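Local coordinates for protein carboxylase (Deinococcus radiodurans, PDB 5H80) that probably catalyses the ATP-dependent carboxylation of biotin, as the biotin carboxylase domain of a single-chain bacterial carboxylase, at residues 182-186 with 198-202. Numbering follows the deposited sequence.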
loop_
_atom_site.group_PDB
_atom_site.type_symbol
_atom_site.label_atom_id
_atom_site.label_comp_id
_atom_site.label_asym_id
_atom_site.label_seq_id
_atom_site.Cartn_x
_atom_site.Cartn_y
_atom_site.Cartn_z
ATOM N N ALA A 182 22.112 15.712 -38.423
ATOM C CA ALA A 182 21.505 15.008 -37.298
ATOM C C ALA A 182 21.141 13.576 -37.691
ATOM O O ALA A 182 20.751 13.398 -38.804
ATOM C CB ALA A 182 20.274 15.761 -36.851
ATOM N N PRO A 183 21.238 12.595 -36.781
ATOM C CA PRO A 183 20.891 11.185 -37.060
ATOM C C PRO A 183 19.398 10.936 -37.224
ATOM O O PRO A 183 18.503 11.738 -36.816
ATOM C CB PRO A 183 21.418 10.408 -35.833
ATOM C CG PRO A 183 21.637 11.479 -34.743
ATOM C CD PRO A 183 21.843 12.764 -35.427
ATOM N N VAL A 184 19.123 9.777 -37.799
ATOM C CA VAL A 184 17.825 9.393 -38.221
ATOM C C VAL A 184 17.649 7.890 -37.884
ATOM O O VAL A 184 18.615 7.105 -37.666
ATOM C CB VAL A 184 17.707 9.827 -39.713
ATOM C CG1 VAL A 184 18.390 8.806 -40.606
ATOM C CG2 VAL A 184 16.282 10.011 -40.121
ATOM N N MET A 185 16.402 7.488 -37.639
ATOM C CA MET A 185 16.127 6.098 -37.314
ATOM C C MET A 185 15.364 5.567 -38.522
ATOM O O MET A 185 14.531 6.293 -39.089
ATOM C CB MET A 185 15.263 6.016 -36.040
ATOM C CG MET A 185 14.728 4.626 -35.738
ATOM S SD MET A 185 15.621 3.853 -34.390
ATOM C CE MET A 185 14.481 4.206 -33.040
ATOM N N LEU A 186 15.703 4.352 -38.944
ATOM C CA LEU A 186 14.790 3.552 -39.798
ATOM C C LEU A 186 13.917 2.653 -38.956
ATOM O O LEU A 186 12.759 2.548 -39.316
ATOM C CB LEU A 186 15.525 2.662 -40.772
ATOM C CG LEU A 186 16.595 3.365 -41.573
ATOM C CD1 LEU A 186 17.222 2.296 -42.435
ATOM C CD2 LEU A 186 16.026 4.529 -42.373
ATOM N N ARG A 198 16.963 0.784 -38.239
ATOM C CA ARG A 198 18.284 1.030 -37.664
ATOM C C ARG A 198 18.642 2.531 -37.642
ATOM O O ARG A 198 18.017 3.337 -38.340
ATOM C CB ARG A 198 19.349 0.225 -38.414
ATOM C CG ARG A 198 19.440 -1.210 -37.911
ATOM C CD ARG A 198 20.206 -2.148 -38.843
ATOM N NE ARG A 198 19.784 -3.549 -38.657
ATOM C CZ ARG A 198 20.133 -4.353 -37.641
ATOM N NH1 ARG A 198 20.948 -3.941 -36.664
ATOM N NH2 ARG A 198 19.658 -5.603 -37.600
ATOM N N VAL A 199 19.644 2.864 -36.827
ATOM C CA VAL A 199 20.193 4.230 -36.649
ATOM C C VAL A 199 21.212 4.520 -37.771
ATOM O O VAL A 199 22.207 3.797 -37.890
ATOM C CB VAL A 199 20.916 4.353 -35.273
ATOM C CG1 VAL A 199 21.514 5.755 -35.058
ATOM C CG2 VAL A 199 19.944 4.030 -34.141
ATOM N N VAL A 200 20.949 5.544 -38.583
ATOM C CA VAL A 200 21.832 6.004 -39.652
ATOM C C VAL A 200 22.380 7.360 -39.199
ATOM O O VAL A 200 21.588 8.300 -38.956
ATOM C CB VAL A 200 21.103 6.213 -41.009
ATOM C CG1 VAL A 200 22.123 6.303 -42.149
ATOM C CG2 VAL A 200 20.141 5.060 -41.288
ATOM N N ARG A 201 23.696 7.419 -39.049
ATOM C CA ARG A 201 24.374 8.639 -38.604
ATOM C C ARG A 201 25.006 9.477 -39.725
ATOM O O ARG A 201 25.106 10.666 -39.568
ATOM C CB ARG A 201 25.349 8.311 -37.486
ATOM C CG ARG A 201 24.649 7.638 -36.317
ATOM C CD ARG A 201 25.473 7.512 -35.045
ATOM N NE ARG A 201 24.933 8.436 -34.059
ATOM C CZ ARG A 201 24.192 8.135 -32.985
ATOM N NH1 ARG A 201 23.907 6.880 -32.614
ATOM N NH2 ARG A 201 23.757 9.136 -32.237
ATOM N N GLN A 202 25.361 8.873 -40.863
ATOM C CA GLN A 202 26.074 9.531 -41.976
ATOM C C GLN A 202 25.350 9.353 -43.289
ATOM O O GLN A 202 24.906 8.238 -43.562
ATOM C CB GLN A 202 27.376 8.808 -42.183
ATOM C CG GLN A 202 28.328 8.874 -41.028
ATOM C CD GLN A 202 29.732 9.043 -41.514
ATOM O OE1 GLN A 202 29.967 9.705 -42.532
ATOM N NE2 GLN A 202 30.677 8.474 -40.793
#
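In Val184, chi1 of 80° sets CG1 between the backbone N and the carbonyl carbon, and from there this methyl lies 3.8 Å from CB of Val200, the two side chains running side by side and pointing the same way. Val200 has CG1 anti to its N (chi1 -164°), which leaves CG2 beside the N and 3.9 Å from CG of Leu186, whose chain passes at a slant. Beta-branched valines suit these positions because their branching favours the extended backbone, and the apolar face they form with Leu186 packs on Phe175 and Met176 of helix 172-178 and on Leu206 and Phe210 of helix 206-211.

The backbones run antiparallel. Val184 and Val200 make a hydrogen-bonded pair: Val184 N donates to Val200 O at 3.1 Å, and Val200 N returns a bond to Val184 O at 3.0 Å. Leu186 N donates to Arg198 O at 2.6 Å, nearly straight at the hydrogen (177°). With strand 229-230 on the other side of 184-185, the two strands make a small antiparallel sheet, consistent with the B-subdomain, the mobile lid of ATP-grasp enzymes; the unmodelled, glycine-rich link 187-197 probably corresponds to the loop that closes over ATP in relatives.

Met185 and Val199, a non-hydrogen-bonded pair, occupy the other face, where Met185 SD meets Val199 CG2 loosely at 4.3 Å. Pro183, lacking an N-H, suits the place just before Val184, where the cross-strand bonds begin; its apolar ring offers the Arg201 guanidinium a surface, CB lying over one face. The long arginine brings NH2 to 4.0 Å from Pro183 CG while forming a salt bridge with Glu233.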